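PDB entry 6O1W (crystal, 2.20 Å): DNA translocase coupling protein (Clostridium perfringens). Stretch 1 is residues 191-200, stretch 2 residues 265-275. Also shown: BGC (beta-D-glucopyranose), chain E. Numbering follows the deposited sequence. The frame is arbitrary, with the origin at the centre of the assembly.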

ATOM      1  N   LEU A 191     -13.212   6.847  21.475  1.00 29.79           N
ATOM      2  CA  LEU A 191     -13.551   6.589  20.071  1.00 28.87           C
ATOM      3  C   LEU A 191     -13.679   5.114  19.782  1.00 31.10           C
ATOM      4  O   LEU A 191     -14.680   4.708  19.209  1.00 30.05           O
ATOM      5  CB  LEU A 191     -12.524   7.207  19.096  1.00 28.69           C
ATOM      6  CG  LEU A 191     -12.676   6.767  17.605  1.00 32.44           C
ATOM      7  CD1 LEU A 191     -13.996   7.270  17.024  1.00 31.21           C
ATOM      8  CD2 LEU A 191     -11.453   7.207  16.746  1.00 32.59           C
ATOM      9  N   PHE A 192     -12.679   4.323  20.165  1.00 28.35           N
ATOM     10  CA  PHE A 192     -12.663   2.889  19.855  1.00 29.31           C
ATOM     11  C   PHE A 192     -13.710   2.080  20.635  1.00 31.32           C
ATOM     12  O   PHE A 192     -14.195   1.076  20.115  1.00 28.44           O
ATOM     13  CB  PHE A 192     -11.253   2.293  19.987  1.00 30.09           C
ATOM     14  CG  PHE A 192     -10.436   2.656  18.770  1.00 31.90           C
ATOM     15  CD1 PHE A 192     -10.667   2.032  17.542  1.00 35.49           C
ATOM     16  CD2 PHE A 192      -9.463   3.647  18.836  1.00 34.40           C
ATOM     17  CE1 PHE A 192      -9.915   2.369  16.414  1.00 37.18           C
ATOM     18  CE2 PHE A 192      -8.725   4.009  17.691  1.00 38.55           C
ATOM     19  CZ  PHE A 192      -8.967   3.380  16.486  1.00 36.96           C
ATOM     20  N   LYS A 193     -14.057   2.521  21.847  1.00 28.19           N
ATOM     21  CA  LYS A 193     -15.129   1.896  22.626  1.00 28.79           C
ATOM     22  C   LYS A 193     -16.484   2.218  21.926  1.00 32.88           C
ATOM     23  O   LYS A 193     -17.311   1.342  21.772  1.00 33.92           O
ATOM     24  CB  LYS A 193     -15.095   2.385  24.089  1.00 31.30           C
ATOM     25  CG  LYS A 193     -16.261   1.900  24.955  1.00 42.01           C
ATOM     26  CD  LYS A 193     -16.294   0.394  25.057  1.00 48.17           C
ATOM     27  CE  LYS A 193     -17.185  -0.039  26.193  1.00 56.31           C
ATOM     28  NZ  LYS A 193     -18.051  -1.187  25.815  1.00 56.10           N
ATOM     29  N   TYR A 194     -16.651   3.437  21.418  1.00 28.49           N
ATOM     30  CA  TYR A 194     -17.835   3.804  20.652  1.00 27.59           C
ATOM     31  C   TYR A 194     -17.970   2.946  19.361  1.00 33.05           C
ATOM     32  O   TYR A 194     -19.068   2.466  19.061  1.00 33.44           O
ATOM     33  CB  TYR A 194     -17.795   5.300  20.283  1.00 28.64           C
ATOM     34  CG  TYR A 194     -18.773   5.637  19.176  1.00 31.82           C
ATOM     35  CD1 TYR A 194     -20.151   5.659  19.415  1.00 34.36           C
ATOM     36  CD2 TYR A 194     -18.334   5.864  17.877  1.00 32.79           C
ATOM     37  CE1 TYR A 194     -21.058   5.928  18.387  1.00 35.98           C
ATOM     38  CE2 TYR A 194     -19.230   6.147  16.846  1.00 33.78           C
ATOM     39  CZ  TYR A 194     -20.591   6.144  17.098  1.00 43.54           C
ATOM     40  OH  TYR A 194     -21.473   6.366  16.070  1.00 46.61           O
ATOM     41  N   LEU A 195     -16.876   2.823  18.567  1.00 28.78           N
ATOM     42  CA  LEU A 195     -16.858   2.086  17.299  1.00 28.09           C
ATOM     43  C   LEU A 195     -17.134   0.606  17.491  1.00 32.17           C
ATOM     44  O   LEU A 195     -17.846   0.017  16.686  1.00 32.32           O
ATOM     45  CB  LEU A 195     -15.522   2.284  16.574  1.00 28.15           C
ATOM     46  CG  LEU A 195     -15.173   3.669  16.038  1.00 32.17           C
ATOM     47  CD1 LEU A 195     -13.699   3.712  15.621  1.00 32.32           C
ATOM     48  CD2 LEU A 195     -16.090   4.067  14.866  1.00 31.96           C
ATOM     49  N   VAL A 196     -16.601   0.012  18.569  1.00 27.91           N
ATOM     50  CA  VAL A 196     -16.843  -1.396  18.923  1.00 28.86           C
ATOM     51  C   VAL A 196     -18.335  -1.619  19.301  1.00 31.27           C
ATOM     52  O   VAL A 196     -18.923  -2.627  18.909  1.00 30.17           O
ATOM     53  CB  VAL A 196     -15.822  -1.859  19.999  1.00 34.13           C
ATOM     54  CG1 VAL A 196     -16.414  -2.837  21.003  1.00 35.82           C
ATOM     55  CG2 VAL A 196     -14.612  -2.455  19.332  1.00 34.04           C
ATOM     56  N   ASP A 197     -18.928  -0.674  20.040  1.00 27.49           N
ATOM     57  CA  ASP A 197     -20.363  -0.706  20.394  1.00 27.71           C
ATOM     58  C   ASP A 197     -21.212  -0.464  19.131  1.00 31.74           C
ATOM     59  O   ASP A 197     -22.232  -1.123  18.973  1.00 33.53           O
ATOM     60  CB  ASP A 197     -20.687   0.379  21.439  1.00 28.29           C
ATOM     61  CG  ASP A 197     -20.079   0.138  22.812  1.00 40.94           C
ATOM     62  OD1 ASP A 197     -19.469  -0.946  23.019  1.00 41.65           O
ATOM     63  OD2 ASP A 197     -20.180   1.039  23.671  1.00 48.10           O
ATOM     64  N   GLU A 198     -20.805   0.487  18.247  1.00 25.08           N
ATOM     65  CA  GLU A 198     -21.551   0.767  17.015  1.00 25.01           C
ATOM     66  C   GLU A 198     -21.509  -0.479  16.103  1.00 28.82           C
ATOM     67  O   GLU A 198     -22.509  -0.809  15.477  1.00 28.18           O
ATOM     68  CB  GLU A 198     -21.024   2.025  16.281  1.00 25.44           C
ATOM     69  CG  GLU A 198     -21.704   2.303  14.941  1.00 33.63           C
ATOM     70  CD  GLU A 198     -23.171   2.718  14.970  1.00 54.98           C
ATOM     71  OE1 GLU A 198     -23.612   3.249  16.012  1.00 47.75           O
ATOM     72  OE2 GLU A 198     -23.875   2.534  13.946  1.00 45.70           O
ATOM     73  N   ASN A 199     -20.365  -1.167  16.066  1.00 25.70           N
ATOM     74  CA  ASN A 199     -20.211  -2.400  15.316  1.00 26.11           C
ATOM     75  C   ASN A 199     -21.163  -3.476  15.882  1.00 30.80           C
ATOM     76  O   ASN A 199     -21.868  -4.129  15.113  1.00 31.12           O
ATOM     77  CB  ASN A 199     -18.762  -2.904  15.367  1.00 24.43           C
ATOM     78  CG  ASN A 199     -18.579  -4.065  14.416  1.00 41.23           C
ATOM     79  OD1 ASN A 199     -18.646  -3.911  13.217  1.00 35.07           O
ATOM     80  ND2 ASN A 199     -18.414  -5.249  14.913  1.00 28.86           N
ATOM     81  N   ALA A 200     -21.205  -3.624  17.218  1.00 27.18           N
ATOM     82  CA  ALA A 200     -22.074  -4.610  17.908  1.00 28.22           C
ATOM     83  C   ALA A 200     -23.553  -4.338  17.607  1.00 32.41           C
ATOM     84  O   ALA A 200     -24.260  -5.274  17.279  1.00 33.34           O
ATOM     85  CB  ALA A 200     -21.800  -4.638  19.428  1.00 27.97           C
TER
HETATM   86  C2  BGC E 503     -20.333  10.122  18.219  1.00 83.54           C
HETATM   87  C3  BGC E 503     -20.507   9.943  19.722  1.00 83.98           C
HETATM   88  C4  BGC E 503     -19.284   9.250  20.309  1.00 80.86           C
HETATM   89  C5  BGC E 503     -18.017  10.018  19.939  1.00 80.35           C
HETATM   90  C6  BGC E 503     -16.753   9.313  20.371  1.00 76.18           C
HETATM   91  C1  BGC E 503     -19.042  10.890  17.948  1.00 84.57           C
HETATM   92  O1  BGC E 503     -18.866  11.061  16.582  1.00 85.80           O
HETATM   93  O2  BGC E 503     -21.449  10.815  17.672  1.00 84.07           O
HETATM   94  O3  BGC E 503     -21.688   9.198  19.992  1.00 83.92           O
HETATM   95  O4  BGC E 503     -19.381   9.163  21.725  1.00 80.64           O
HETATM   96  O5  BGC E 503     -17.939  10.178  18.511  1.00 81.87           O
HETATM   97  O6  BGC E 503     -15.603  10.035  19.957  1.00 74.72           O
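Stretch 2 (265-275) RLSRATGINLC

Stretch 2 meets one side of the helix 191-200 in a small, mixed contact, in which apolar packing flanks a single hydrogen bond to Asn199. The two stretches together bury 314 Å². Stretch 2 begins with the last two residues of a helix, Arg265 and Leu266. Ser267 is the first residue to leave helical phi/psi. Residues 268-270 return to helical angles without the regular bonds. Gly271 has positive phi, which favours glycine, and a strand starts at Ile272 and runs on past Cys275. This strand runs roughly against the helix, at 142° between N-to-C directions, and the axes approach to 10.7 Å.

Asn199 is the centre of the contact, with 101 Å² covered. Its CA lies 6.4 Å from the CA of Ser267. Its CA-to-CB bond points sideways, but the end of the side chain comes nearer, so the amide reaches the loop. There the Thr270 hydroxyl finds a carbonyl oxygen as acceptor: Thr270 OG1 donates a hydrogen bond to Asn199 OD1 at 2.6 Å. Ser267 CB lies 3.2 Å from the same Asn199 OD1, and Leu266 CB is 3.7 Å from Asn199 ND2.

Ile272 points toward the helix. Its CD1 is 3.9 Å from Leu195 O, 4.2 Å from Glu198 CG and 4.0 Å from Asn199 CB. Ile272 CG2 also reaches Leu195 CD2 at 4.5 Å. Further along the strand, Leu274 CD2 sits at the ring edge of Phe192, 4.4 Å from Phe192 CE1. Asn273 and Cys275 stay out of reach.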

ATOM      1  N   ARG A 265     -11.656  -7.811  13.108  1.00 32.34           N
ATOM      2  CA  ARG A 265     -12.144  -9.172  12.944  1.00 32.44           C
ATOM      3  C   ARG A 265     -13.641  -9.228  12.626  1.00 36.17           C
ATOM      4  O   ARG A 265     -14.035 -10.011  11.767  1.00 36.77           O
ATOM      5  CB  ARG A 265     -11.786  -9.990  14.226  1.00 31.96           C
ATOM      6  CG  ARG A 265     -12.361 -11.408  14.323  1.00 36.23           C
ATOM      7  CD  ARG A 265     -11.893 -12.112  15.594  1.00 45.09           C
ATOM      8  NE  ARG A 265     -12.274 -11.381  16.816  1.00 51.35           N
ATOM      9  CZ  ARG A 265     -13.410 -11.560  17.483  1.00 59.24           C
ATOM     10  NH1 ARG A 265     -14.283 -12.480  17.089  1.00 54.53           N
ATOM     11  NH2 ARG A 265     -13.673 -10.837  18.562  1.00 46.64           N
ATOM     12  N   LEU A 266     -14.460  -8.386  13.279  1.00 31.62           N
ATOM     13  CA  LEU A 266     -15.921  -8.450  13.157  1.00 32.11           C
ATOM     14  C   LEU A 266     -16.629  -7.419  12.273  1.00 38.50           C
ATOM     15  O   LEU A 266     -17.855  -7.547  12.128  1.00 38.43           O
ATOM     16  CB  LEU A 266     -16.562  -8.381  14.555  1.00 31.55           C
ATOM     17  CG  LEU A 266     -16.219  -9.489  15.577  1.00 36.17           C
ATOM     18  CD1 LEU A 266     -16.960  -9.235  16.908  1.00 36.45           C
ATOM     19  CD2 LEU A 266     -16.622 -10.869  15.048  1.00 35.09           C
ATOM     20  N   SER A 267     -15.930  -6.410  11.712  1.00 36.28           N
ATOM     21  CA  SER A 267     -16.634  -5.343  10.964  1.00 37.85           C
ATOM     22  C   SER A 267     -16.728  -5.507   9.420  1.00 45.48           C
ATOM     23  O   SER A 267     -17.020  -4.522   8.699  1.00 48.56           O
ATOM     24  CB  SER A 267     -16.040  -3.979  11.288  1.00 41.30           C
ATOM     25  OG  SER A 267     -14.706  -3.996  10.817  1.00 52.77           O
ATOM     26  N   ARG A 268     -16.580  -6.736   8.942  1.00 39.11           N
ATOM     27  CA  ARG A 268     -16.651  -7.122   7.531  1.00 39.90           C
ATOM     28  C   ARG A 268     -17.927  -6.628   6.825  1.00 44.23           C
ATOM     29  O   ARG A 268     -17.836  -6.005   5.782  1.00 47.32           O
ATOM     30  CB  ARG A 268     -16.601  -8.659   7.415  1.00 42.36           C
ATOM     31  CG  ARG A 268     -15.846  -9.375   8.531  1.00 55.32           C
ATOM     32  CD  ARG A 268     -14.572  -9.953   7.965  1.00 68.99           C
ATOM     33  NE  ARG A 268     -13.409  -9.288   8.539  1.00 68.05           N
ATOM     34  CZ  ARG A 268     -12.288  -9.012   7.881  1.00 70.15           C
ATOM     35  NH1 ARG A 268     -12.168  -9.319   6.594  1.00 57.03           N
ATOM     36  NH2 ARG A 268     -11.285  -8.422   8.500  1.00 37.95           N
ATOM     37  N   ALA A 269     -19.103  -6.902   7.414  1.00 37.98           N
ATOM     38  CA  ALA A 269     -20.434  -6.630   6.877  1.00 36.65           C
ATOM     39  C   ALA A 269     -21.091  -5.339   7.364  1.00 35.26           C
ATOM     40  O   ALA A 269     -22.114  -4.936   6.806  1.00 34.02           O
ATOM     41  CB  ALA A 269     -21.349  -7.813   7.200  1.00 37.14           C
ATOM     42  N   THR A 270     -20.538  -4.716   8.405  1.00 30.30           N
ATOM     43  CA  THR A 270     -21.133  -3.548   9.078  1.00 28.15           C
ATOM     44  C   THR A 270     -20.748  -2.167   8.493  1.00 31.25           C
ATOM     45  O   THR A 270     -21.285  -1.146   8.934  1.00 29.41           O
ATOM     46  CB  THR A 270     -20.818  -3.611  10.561  1.00 31.96           C
ATOM     47  OG1 THR A 270     -19.414  -3.543  10.709  1.00 32.47           O
ATOM     48  CG2 THR A 270     -21.358  -4.888  11.242  1.00 26.17           C
ATOM     49  N   GLY A 271     -19.855  -2.128   7.508  1.00 27.33           N
ATOM     50  CA  GLY A 271     -19.499  -0.856   6.895  1.00 26.08           C
ATOM     51  C   GLY A 271     -18.689   0.049   7.808  1.00 30.41           C
ATOM     52  O   GLY A 271     -18.849   1.264   7.771  1.00 31.81           O
ATOM     53  N   ILE A 272     -17.813  -0.526   8.630  1.00 25.16           N
ATOM     54  CA  ILE A 272     -16.856   0.215   9.444  1.00 24.98           C
ATOM     55  C   ILE A 272     -15.472  -0.224   8.925  1.00 30.54           C
ATOM     56  O   ILE A 272     -15.078  -1.389   9.106  1.00 32.20           O
ATOM     57  CB  ILE A 272     -17.025   0.026  10.971  1.00 28.81           C
ATOM     58  CG1 ILE A 272     -18.497   0.270  11.427  1.00 28.90           C
ATOM     59  CG2 ILE A 272     -16.001   0.895  11.740  1.00 29.19           C
ATOM     60  CD1 ILE A 272     -18.799   0.159  12.872  1.00 34.19           C
ATOM     61  N   ASN A 273     -14.736   0.712   8.292  1.00 25.99           N
ATOM     62  CA  ASN A 273     -13.457   0.440   7.649  1.00 27.07           C
ATOM     63  C   ASN A 273     -12.249   1.119   8.282  1.00 31.89           C
ATOM     64  O   ASN A 273     -12.259   2.321   8.548  1.00 30.06           O
ATOM     65  CB  ASN A 273     -13.540   0.790   6.154  1.00 27.13           C
ATOM     66  CG  ASN A 273     -14.794   0.250   5.505  1.00 38.92           C
ATOM     67  OD1 ASN A 273     -15.697   0.991   5.175  1.00 33.60           O
ATOM     68  ND2 ASN A 273     -14.889  -1.049   5.327  1.00 28.59           N
ATOM     69  N   LEU A 274     -11.204   0.326   8.524  1.00 31.65           N
ATOM     70  CA  LEU A 274      -9.939   0.813   9.097  1.00 32.12           C
ATOM     71  C   LEU A 274      -8.912   1.033   7.995  1.00 35.96           C
ATOM     72  O   LEU A 274      -8.687   0.116   7.203  1.00 34.53           O
ATOM     73  CB  LEU A 274      -9.388  -0.192  10.129  1.00 31.47           C
ATOM     74  CG  LEU A 274     -10.218  -0.353  11.391  1.00 36.63           C
ATOM     75  CD1 LEU A 274      -9.835  -1.620  12.146  1.00 36.47           C
ATOM     76  CD2 LEU A 274     -10.109   0.867  12.290  1.00 38.89           C
ATOM     77  N   CYS A 275      -8.328   2.240   7.927  1.00 34.12           N
ATOM     78  CA  CYS A 275      -7.263   2.620   6.987  1.00 37.01           C
ATOM     79  C   CYS A 275      -6.094   2.987   7.856  1.00 35.95           C
ATOM     80  O   CYS A 275      -6.109   4.040   8.516  1.00 33.77           O
ATOM     81  CB  CYS A 275      -7.671   3.777   6.073  1.00 41.07           C
ATOM     82  SG  CYS A 275      -8.981   3.362   4.891  1.00 47.69           S
TER